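Local coordinates for protein geranyltranstransferase (Thermotoga maritima, PDB 2FTZ) that probably catalyses the head-to-tail condensation of isopentenyl diphosphate with geranyl diphosphate to make farnesyl diphosphate, at residues Val75-Thr80 with Asp117-Leu122; Ser82-Asp87 with Asp110-Ala115; Asp86-Ile91 with Ser102-Tyr107. All coordinates share one frame; numbering follows the deposited sequence. Where two conformers were deposited one is given.

Contact 1: residues Val75-Thr80 with Asp117-Leu122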
loop_
_atom_site.group_PDB
_atom_site.type_symbol
_atom_site.label_atom_id
_atom_site.label_comp_id
_atom_site.label_asym_id
_atom_site.label_seq_id
_atom_site.Cartn_x
_atom_site.Cartn_y
_atom_site.Cartn_z
ATOM N N VAL A 75 2.489 -12.000 -3.669
ATOM C CA VAL A 75 3.447 -12.074 -2.576
ATOM C C VAL A 75 4.842 -11.569 -3.000
ATOM O O VAL A 75 5.489 -10.829 -2.248
ATOM C CB VAL A 75 3.470 -13.478 -1.953
ATOM C CG1 VAL A 75 4.708 -13.664 -1.139
ATOM C CG2 VAL A 75 2.191 -13.675 -1.068
ATOM N N GLU A 76 5.264 -11.918 -4.204
ATOM C CA GLU A 76 6.568 -11.500 -4.656
ATOM C C GLU A 76 6.642 -9.983 -4.926
ATOM O O GLU A 76 7.656 -9.348 -4.663
ATOM C CB GLU A 76 6.953 -12.274 -5.895
ATOM C CG GLU A 76 8.436 -12.124 -6.286
ATOM C CD GLU A 76 9.478 -12.622 -5.255
ATOM O OE1 GLU A 76 9.196 -13.199 -4.160
ATOM O OE2 GLU A 76 10.643 -12.297 -5.495
ATOM N N LEU A 77 5.572 -9.420 -5.455
ATOM C CA LEU A 77 5.504 -7.964 -5.740
ATOM C C LEU A 77 5.546 -7.223 -4.415
ATOM O O LEU A 77 6.242 -6.235 -4.256
ATOM C CB LEU A 77 4.218 -7.636 -6.528
ATOM C CG LEU A 77 4.100 -8.044 -8.000
ATOM C CD1 LEU A 77 2.707 -7.695 -8.574
ATOM C CD2 LEU A 77 5.207 -7.418 -8.816
ATOM N N PHE A 78 4.813 -7.737 -3.449
ATOM C CA PHE A 78 4.795 -7.138 -2.105
ATOM C C PHE A 78 6.161 -7.186 -1.446
ATOM O O PHE A 78 6.662 -6.172 -0.919
ATOM C CB PHE A 78 3.766 -7.818 -1.212
ATOM C CG PHE A 78 3.447 -7.012 0.028
ATOM C CD1 PHE A 78 4.182 -7.169 1.171
ATOM C CD2 PHE A 78 2.427 -6.070 0.021
ATOM C CE1 PHE A 78 3.899 -6.389 2.310
ATOM C CE2 PHE A 78 2.135 -5.318 1.175
ATOM C CZ PHE A 78 2.852 -5.478 2.281
ATOM N N HIS A 79 6.777 -8.363 -1.477
ATOM C CA HIS A 79 8.137 -8.543 -1.015
ATOM C C HIS A 79 9.092 -7.543 -1.655
ATOM O O HIS A 79 9.882 -6.896 -0.929
ATOM C CB HIS A 79 8.571 -9.991 -1.302
ATOM C CG HIS A 79 9.961 -10.305 -0.903
ATOM N ND1 HIS A 79 10.425 -10.115 0.384
ATOM C CD2 HIS A 79 10.995 -10.802 -1.617
ATOM C CE1 HIS A 79 11.692 -10.469 0.426
ATOM N NE2 HIS A 79 12.060 -10.877 -0.770
ATOM N N THR A 80 9.058 -7.455 -3.001
ATOM C CA THR A 80 9.858 -6.457 -3.738
ATOM C C THR A 80 9.699 -5.038 -3.207
ATOM O O THR A 80 10.706 -4.332 -2.950
ATOM C CB THR A 80 9.596 -6.490 -5.231
ATOM O OG1 THR A 80 9.704 -7.848 -5.678
ATOM C CG2 THR A 80 10.630 -5.616 -6.025
ATOM N N ASP A 117 5.642 2.094 -3.522
ATOM C CA ASP A 117 4.196 2.266 -3.385
ATOM C C ASP A 117 3.441 1.576 -4.520
ATOM O O ASP A 117 2.466 0.894 -4.280
ATOM C CB ASP A 117 3.816 3.744 -3.345
ATOM C CG ASP A 117 4.181 4.464 -1.990
ATOM O OD1 ASP A 117 4.680 3.845 -1.059
ATOM O OD2 ASP A 117 4.009 5.698 -1.959
ATOM N N GLY A 118 3.897 1.803 -5.764
ATOM C CA GLY A 118 3.328 1.147 -6.916
ATOM C C GLY A 118 3.281 -0.385 -6.843
ATOM O O GLY A 118 2.267 -0.988 -7.132
ATOM N N LEU A 119 4.384 -0.987 -6.407
ATOM C CA LEU A 119 4.468 -2.395 -6.214
ATOM C C LEU A 119 3.529 -2.935 -5.195
ATOM O O LEU A 119 2.915 -3.968 -5.423
ATOM C CB LEU A 119 5.926 -2.834 -5.934
ATOM C CG LEU A 119 6.795 -2.851 -7.227
ATOM C CD1 LEU A 119 8.248 -2.876 -6.818
ATOM C CD2 LEU A 119 6.435 -4.059 -8.076
ATOM N N PHE A 120 3.392 -2.258 -4.054
ATOM C CA PHE A 120 2.383 -2.669 -3.090
ATOM C C PHE A 120 0.989 -2.612 -3.666
ATOM O O PHE A 120 0.186 -3.537 -3.475
ATOM C CB PHE A 120 2.349 -1.751 -1.816
ATOM C CG PHE A 120 3.534 -1.824 -0.930
ATOM C CD1 PHE A 120 3.954 -3.032 -0.390
ATOM C CD2 PHE A 120 4.148 -0.652 -0.503
ATOM C CE1 PHE A 120 5.058 -3.084 0.522
ATOM C CE2 PHE A 120 5.252 -0.695 0.371
ATOM C CZ PHE A 120 5.696 -1.889 0.890
ATOM N N PHE A 121 0.664 -1.533 -4.371
ATOM C CA PHE A 121 -0.661 -1.411 -4.987
ATOM C C PHE A 121 -0.949 -2.480 -6.059
ATOM O O PHE A 121 -2.047 -3.042 -6.117
ATOM C CB PHE A 121 -0.893 -0.005 -5.558
ATOM C CG PHE A 121 -0.827 1.088 -4.531
ATOM C CD1 PHE A 121 -1.080 0.853 -3.178
ATOM C CD2 PHE A 121 -0.486 2.366 -4.907
ATOM C CE1 PHE A 121 -0.958 1.873 -2.268
ATOM C CE2 PHE A 121 -0.334 3.370 -3.986
ATOM C CZ PHE A 121 -0.622 3.125 -2.666
ATOM N N LEU A 122 0.045 -2.757 -6.884
ATOM C CA LEU A 122 -0.047 -3.863 -7.823
ATOM C C LEU A 122 -0.230 -5.216 -7.142
ATOM O O LEU A 122 -0.974 -6.061 -7.632
ATOM C CB LEU A 122 1.122 -3.826 -8.756
ATOM C CG LEU A 122 1.049 -2.708 -9.806
ATOM C CD1 LEU A 122 2.331 -2.726 -10.643
ATOM C CD2 LEU A 122 -0.175 -2.757 -10.718
#
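L77 and F78 on helix 69-87 lie beside L119 and F120 on helix 109-127, the two segments running antiparallel at 160° with their axes only 7.8 Å apart at closest approach. At this short spacing the aromatic pair fills the space on one side. F78 has its CG anti to the backbone N (chi1 -164°), which brings the ring in to meet F120, and F120 CD1 stands over one face, displaced toward the rim, 3.3 Å from F78 CE2. The ring planes are inclined at 55°, an oblique meeting. An alanine in place of F78 would probably leave F120 without this support on one side and open a gap beside it. Aliphatic groups cover the other side. L77 and L119 cross at about a right angle and touch through their CD2 methyls at 3.7 Å, while L77 CD1 reaches past to L122 CB at 4.2 Å; branched leucine tips suit such interlocking. T80 adds its CG2 methyl, 3.7 Å from L119 CD1. It can be buried here because its OG1, lying beside its own backbone N, bonds to E76 O at 2.7 Å, from the face of that carbonyl opposite to the one used by T80 N; threonine thus ties its hydroxyl to its own helix and presents a methyl to L119. L26 of helix 19-26 packs against L77, L119 and L122, V75 faces helix 177-189, and F121 of the second subunit meets both F78 and F120, placing the helix pair at the dimer interface.

Contact 2: residues Ser82-Asp87 with Asp110-Ala115. With EDO (1,2-ethanediol), chain G.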
loop_
_atom_site.group_PDB
_atom_site.type_symbol
_atom_site.label_atom_id
_atom_site.label_comp_id
_atom_site.label_asym_id
_atom_site.label_seq_id
_atom_site.Cartn_x
_atom_site.Cartn_y
_atom_site.Cartn_z
ATOM N N SER A 82 8.673 -4.070 -0.350
ATOM C CA SER A 82 9.134 -3.925 1.050
ATOM C C SER A 82 10.680 -3.741 1.074
ATOM O O SER A 82 11.223 -3.004 1.929
ATOM C CB SER A 82 8.649 -5.126 1.903
ATOM O OG SER A 82 9.383 -6.295 1.653
ATOM N N LEU A 83 11.372 -4.366 0.133
ATOM C CA LEU A 83 12.834 -4.238 0.056
ATOM C C LEU A 83 13.233 -2.843 -0.465
ATOM O O LEU A 83 14.224 -2.255 -0.015
ATOM C CB LEU A 83 13.398 -5.281 -0.888
ATOM C CG LEU A 83 13.201 -6.754 -0.491
ATOM C CD1 LEU A 83 13.766 -7.706 -1.603
ATOM C CD2 LEU A 83 13.797 -6.965 0.876
ATOM N N ILE A 84 12.501 -2.342 -1.466
ATOM C CA ILE A 84 12.742 -0.982 -1.941
ATOM C C ILE A 84 12.652 0.032 -0.776
ATOM O O ILE A 84 13.529 0.898 -0.595
ATOM C CB ILE A 84 11.729 -0.550 -3.064
ATOM C CG1 ILE A 84 11.943 -1.385 -4.348
ATOM C CG2 ILE A 84 11.945 0.945 -3.404
ATOM C CD1 ILE A 84 10.880 -1.056 -5.461
ATOM N N HIS A 85 11.558 -0.016 -0.024
ATOM C CA HIS A 85 11.383 0.948 1.067
ATOM C C HIS A 85 12.441 0.750 2.203
ATOM O O HIS A 85 12.995 1.732 2.699
ATOM C CB HIS A 85 9.933 0.894 1.599
ATOM C CG HIS A 85 8.965 1.738 0.793
ATOM N ND1 HIS A 85 7.719 2.113 1.283
ATOM C CD2 HIS A 85 9.065 2.299 -0.440
ATOM C CE1 HIS A 85 7.086 2.836 0.376
ATOM N NE2 HIS A 85 7.883 2.987 -0.678
ATOM N N ASP A 86 12.718 -0.500 2.581
ATOM C CA ASP A 86 13.783 -0.800 3.597
ATOM C C ASP A 86 15.134 -0.205 3.199
ATOM O O ASP A 86 15.894 0.257 4.076
ATOM C CB ASP A 86 13.842 -2.322 3.826
ATOM C CG ASP A 86 14.653 -2.704 5.029
ATOM O OD1 ASP A 86 14.272 -2.317 6.164
ATOM O OD2 ASP A 86 15.665 -3.415 4.851
ATOM N N ASP A 87 15.469 -0.247 1.898
ATOM C CA ASP A 87 16.787 0.217 1.396
ATOM C C ASP A 87 16.921 1.726 1.410
ATOM O O ASP A 87 18.041 2.264 1.387
ATOM C CB ASP A 87 17.059 -0.232 -0.066
ATOM C CG ASP A 87 17.361 -1.728 -0.205
ATOM O OD1 ASP A 87 17.624 -2.434 0.813
ATOM O OD2 ASP A 87 17.324 -2.199 -1.375
ATOM N N ASP A 110 13.117 9.835 -4.887
ATOM C CA ASP A 110 11.719 10.133 -5.232
ATOM C C ASP A 110 11.097 8.976 -6.031
ATOM O O ASP A 110 10.010 8.466 -5.708
ATOM C CB ASP A 110 11.602 11.484 -6.001
ATOM C CG ASP A 110 12.601 11.654 -7.208
ATOM O OD1 ASP A 110 13.539 10.839 -7.477
ATOM O OD2 ASP A 110 12.442 12.694 -7.899
ATOM N N ILE A 111 11.812 8.563 -7.072
ATOM C CA ILE A 111 11.323 7.521 -7.948
ATOM C C ILE A 111 11.230 6.212 -7.188
ATOM O O ILE A 111 10.246 5.472 -7.346
ATOM C CB ILE A 111 12.218 7.377 -9.164
ATOM C CG1 ILE A 111 12.202 8.669 -10.008
ATOM C CG2 ILE A 111 11.780 6.206 -10.055
ATOM C CD1 ILE A 111 10.818 9.099 -10.479
ATOM N N ALA A 112 12.230 5.918 -6.357
ATOM C CA ALA A 112 12.255 4.675 -5.596
ATOM C C ALA A 112 11.078 4.596 -4.595
ATOM O O ALA A 112 10.461 3.537 -4.429
ATOM C CB ALA A 112 13.611 4.477 -4.874
ATOM N N LEU A 113 10.773 5.710 -3.939
ATOM C CA LEU A 113 9.659 5.781 -2.976
ATOM C C LEU A 113 8.367 5.429 -3.712
ATOM O O LEU A 113 7.543 4.610 -3.249
ATOM C CB LEU A 113 9.541 7.201 -2.417
ATOM C CG LEU A 113 8.349 7.487 -1.497
ATOM C CD1 LEU A 113 8.567 6.693 -0.215
ATOM C CD2 LEU A 113 8.132 8.955 -1.194
ATOM N N LEU A 114 8.185 6.063 -4.852
ATOM C CA LEU A 114 6.963 5.864 -5.656
ATOM C C LEU A 114 6.901 4.435 -6.192
ATOM O O LEU A 114 5.858 3.850 -6.194
ATOM C CB LEU A 114 6.915 6.827 -6.831
ATOM C CG LEU A 114 6.712 8.274 -6.359
ATOM C CD1 LEU A 114 6.816 9.239 -7.505
ATOM C CD2 LEU A 114 5.407 8.450 -5.586
ATOM N N ALA A 115 8.028 3.883 -6.643
ATOM C CA ALA A 115 8.090 2.498 -7.118
ATOM C C ALA A 115 7.665 1.488 -6.069
ATOM O O ALA A 115 6.956 0.522 -6.353
ATOM C CB ALA A 115 9.532 2.150 -7.651
HETATM C C1 EDO G . 12.601 12.424 -11.119
HETATM O O1 EDO G . 13.537 13.161 -10.325
HETATM C C2 EDO G . 13.305 11.914 -12.365
HETATM O O2 EDO G . 14.698 11.801 -12.053
#
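H85 reaches from helix 69-87 to L113 on helix 109-127, where the two segments' axes come no nearer than 9.0 Å and the imidazole of H85 spans the gap. Its CB does not aim straight at the other helix; CG, anti to the carbonyl carbon (chi1 -84°), turns the ring across. CD2 passes 3.9 Å from L113 O, CE1 lies 4.2 Å from L113 CD1, and NE2 at the tip donates to L113 O at 3.1 Å. The bond is nearly straight (171° at the hydrogen), lies in the ring plane and in the carbonyl plane, and uses a lone pair of L113 O. L113 itself bears CB directed away, yet its CD1 comes back to lie 3.8 Å from H85 NE2, an apolar companion to the polar grip. On the other nitrogen, H85 ND1 is hydrogen-bonded to D117 of the second subunit, so the imidazole is held at both ends; the ring also meets F120 edge-to-face. Beside it I84 packs on small residues: its CG2 rests 3.2 Å from A112 O and its CD1 4.1 Å from A115 CB. Alanines suit this strip because their methyls let the isoleucine settle against the helix backbone. Farther out, D110 forms a salt bridge with R158 of the second subunit. With NE2 donating to a carbonyl and ND1 facing a carboxylate, H85 is buried between two acceptors; that setting is likely to favour a protonated imidazole and ties a helix pair to the dimer partner.

Contact 3: residues Asp86-Ile91 with Ser102-Tyr107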
loop_
_atom_site.group_PDB
_atom_site.type_symbol
_atom_site.label_atom_id
_atom_site.label_comp_id
_atom_site.label_asym_id
_atom_site.label_seq_id
_atom_site.Cartn_x
_atom_site.Cartn_y
_atom_site.Cartn_z
ATOM N N ASP A 86 12.718 -0.500 2.581
ATOM C CA ASP A 86 13.783 -0.800 3.597
ATOM C C ASP A 86 15.134 -0.205 3.199
ATOM O O ASP A 86 15.894 0.257 4.076
ATOM C CB ASP A 86 13.842 -2.322 3.826
ATOM C CG ASP A 86 14.653 -2.704 5.029
ATOM O OD1 ASP A 86 14.272 -2.317 6.164
ATOM O OD2 ASP A 86 15.665 -3.415 4.851
ATOM N N ASP A 87 15.469 -0.247 1.898
ATOM C CA ASP A 87 16.787 0.217 1.396
ATOM C C ASP A 87 16.921 1.726 1.410
ATOM O O ASP A 87 18.041 2.264 1.387
ATOM C CB ASP A 87 17.059 -0.232 -0.066
ATOM C CG ASP A 87 17.361 -1.728 -0.205
ATOM O OD1 ASP A 87 17.624 -2.434 0.813
ATOM O OD2 ASP A 87 17.324 -2.199 -1.375
ATOM N N LEU A 88 15.791 2.432 1.437
ATOM C CA LEU A 88 15.822 3.886 1.311
ATOM C C LEU A 88 16.716 4.548 2.367
ATOM O O LEU A 88 16.881 4.017 3.481
ATOM C CB LEU A 88 14.412 4.513 1.329
ATOM C CG LEU A 88 13.500 4.211 0.129
ATOM C CD1 LEU A 88 12.047 4.723 0.377
ATOM C CD2 LEU A 88 14.082 4.773 -1.205
ATOM N N PRO A 89 17.282 5.726 2.019
ATOM C CA PRO A 89 18.206 6.390 2.920
ATOM C C PRO A 89 17.710 6.591 4.378
ATOM O O PRO A 89 18.500 6.393 5.282
ATOM C CB PRO A 89 18.463 7.734 2.222
ATOM C CG PRO A 89 18.282 7.425 0.745
ATOM C CD PRO A 89 17.118 6.484 0.753
ATOM N N PRO A 90 16.422 6.977 4.600
ATOM C CA PRO A 90 15.928 7.150 5.992
ATOM C C PRO A 90 15.846 5.854 6.786
ATOM O O PRO A 90 15.749 5.869 8.012
ATOM C CB PRO A 90 14.508 7.704 5.814
ATOM C CG PRO A 90 14.338 8.013 4.372
ATOM C CD PRO A 90 15.378 7.272 3.600
ATOM N N ILE A 91 15.800 4.735 6.085
ATOM C CA ILE A 91 15.620 3.461 6.736
ATOM C C ILE A 91 17.009 2.831 6.781
ATOM O O ILE A 91 17.808 3.228 7.627
ATOM C CB ILE A 91 14.547 2.580 6.062
ATOM C CG1 ILE A 91 13.220 3.360 5.921
ATOM C CG2 ILE A 91 14.330 1.255 6.891
ATOM C CD1 ILE A 91 12.639 3.893 7.266
ATOM N N SER A 102 21.025 -0.234 -5.671
ATOM C CA SER A 102 19.685 -0.152 -5.140
ATOM C C SER A 102 18.818 0.745 -6.033
ATOM O O SER A 102 19.305 1.577 -6.807
ATOM C CB SER A 102 19.715 0.420 -3.706
ATOM O OG SER A 102 20.416 1.675 -3.676
ATOM N N CYS A 103 17.513 0.596 -5.839
ATOM C CA CYS A 103 16.513 1.320 -6.629
ATOM C C CYS A 103 16.767 2.818 -6.607
ATOM O O CYS A 103 16.856 3.466 -7.674
ATOM C CB CYS A 103 15.130 1.008 -6.060
ATOM S SG CYS A 103 13.864 1.435 -7.239
ATOM N N HIS A 104 16.934 3.381 -5.392
ATOM C CA HIS A 104 17.141 4.819 -5.226
ATOM C C HIS A 104 18.471 5.272 -5.785
ATOM O O HIS A 104 18.562 6.402 -6.274
ATOM C CB HIS A 104 16.952 5.309 -3.769
ATOM C CG HIS A 104 17.920 4.713 -2.794
ATOM N ND1 HIS A 104 17.736 3.457 -2.253
ATOM C CD2 HIS A 104 19.069 5.198 -2.254
ATOM C CE1 HIS A 104 18.740 3.188 -1.432
ATOM N NE2 HIS A 104 19.568 4.222 -1.422
ATOM N N ARG A 105 19.490 4.404 -5.749
ATOM C CA ARG A 105 20.798 4.756 -6.318
ATOM C C ARG A 105 20.724 4.793 -7.857
ATOM O O ARG A 105 21.452 5.539 -8.506
ATOM C CB ARG A 105 21.887 3.770 -5.848
ATOM C CG ARG A 105 22.218 3.860 -4.345
ATOM C CD ARG A 105 23.006 5.093 -3.994
ATOM N NE ARG A 105 24.337 5.063 -4.586
ATOM C CZ ARG A 105 25.169 6.101 -4.624
ATOM N NH1 ARG A 105 24.813 7.274 -4.102
ATOM N NH2 ARG A 105 26.366 5.970 -5.194
ATOM N N THR A 106 19.808 4.009 -8.425
ATOM C CA THR A 106 19.673 3.885 -9.863
ATOM C C THR A 106 18.760 4.981 -10.396
ATOM O O THR A 106 19.090 5.626 -11.393
ATOM C CB THR A 106 19.156 2.484 -10.245
ATOM O OG1 THR A 106 19.980 1.473 -9.616
ATOM C CG2 THR A 106 19.172 2.288 -11.754
ATOM N N TYR A 107 17.643 5.229 -9.694
ATOM C CA TYR A 107 16.587 6.099 -10.185
ATOM C C TYR A 107 16.323 7.362 -9.394
ATOM O O TYR A 107 15.603 8.226 -9.882
ATOM C CB TYR A 107 15.283 5.305 -10.242
ATOM C CG TYR A 107 15.352 4.245 -11.287
ATOM C CD1 TYR A 107 15.117 4.548 -12.648
ATOM C CD2 TYR A 107 15.707 2.947 -10.949
ATOM C CE1 TYR A 107 15.209 3.584 -13.602
ATOM C CE2 TYR A 107 15.790 1.971 -11.898
ATOM C CZ TYR A 107 15.558 2.292 -13.221
ATOM O OH TYR A 107 15.681 1.292 -14.137
HETATM O O HOH W 1 16.383 -0.856 -3.479
#
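D87, L88 and P89 belong to the sequence D86-D87-L88-P89-P90-I91-D92, recognisable as the first aspartate-rich motif of the polyprenyl synthases, and they close over H104 of the short helix 103-107. The imidazole of H104 stands between two neighbours. P89 CD lies over one face as a CH-pi contact, 3.9 Å from the ring centroid and 14° off its normal, and S102 OG sits above the opposite face. H104 takes the crowded position, CG between backbone N and carbonyl carbon (chi1 62°), which holds the ring toward the motif. Its CE1 comes within 3.0 Å of D87 O, approaching obliquely. L88 and H104 slide past each other in opposite directions, with L88 CD2 3.9 Å from H104 CB. A water bridges the two segments: it donates to D87 OD2 at 2.7 Å and accepts from C103 N at 3.0 Å, satisfying an amide in the first turn of the helix. S102 holds the N-cap position of that helix, and its OG bonds to A94 O. D87 also pairs with R97 through OD1. From L88 to I91 the chain makes a type I turn; P89, at the first central place, has the fixed phi that suits it, and P90 follows. A DDxxxxD motif on a long helix is characteristic of the trans-prenyl transferase fold, whose members use it to bind magnesium and diphosphate; D86 and D92 are the likelier metal ligands here, as in relatives, while D87 is held by R97 and the water.

How the contacts relate
Contacts 1 and 2 follow one another down the pair formed by helix 69-87 and helix 109-127; contact 3 sets the motif loop against helix 103-107, which precedes helix 109-127 in the chain. Contact 1 lies nearest the chain's centre, contact 2 is 10 Å farther on, and contact 3 is 6 Å from contact 2 and 16 Å from contact 1, all measured between centres. Contacts 2 and 3 are nested within the chain loop closed by contact 1, and share D86 and D87. Neighbouring contacts touch: I84 reaches L119, and A112 packs on L88 and H104. The arrangement thus runs from an apolar part to the aspartate-rich end, both beside the second subunit.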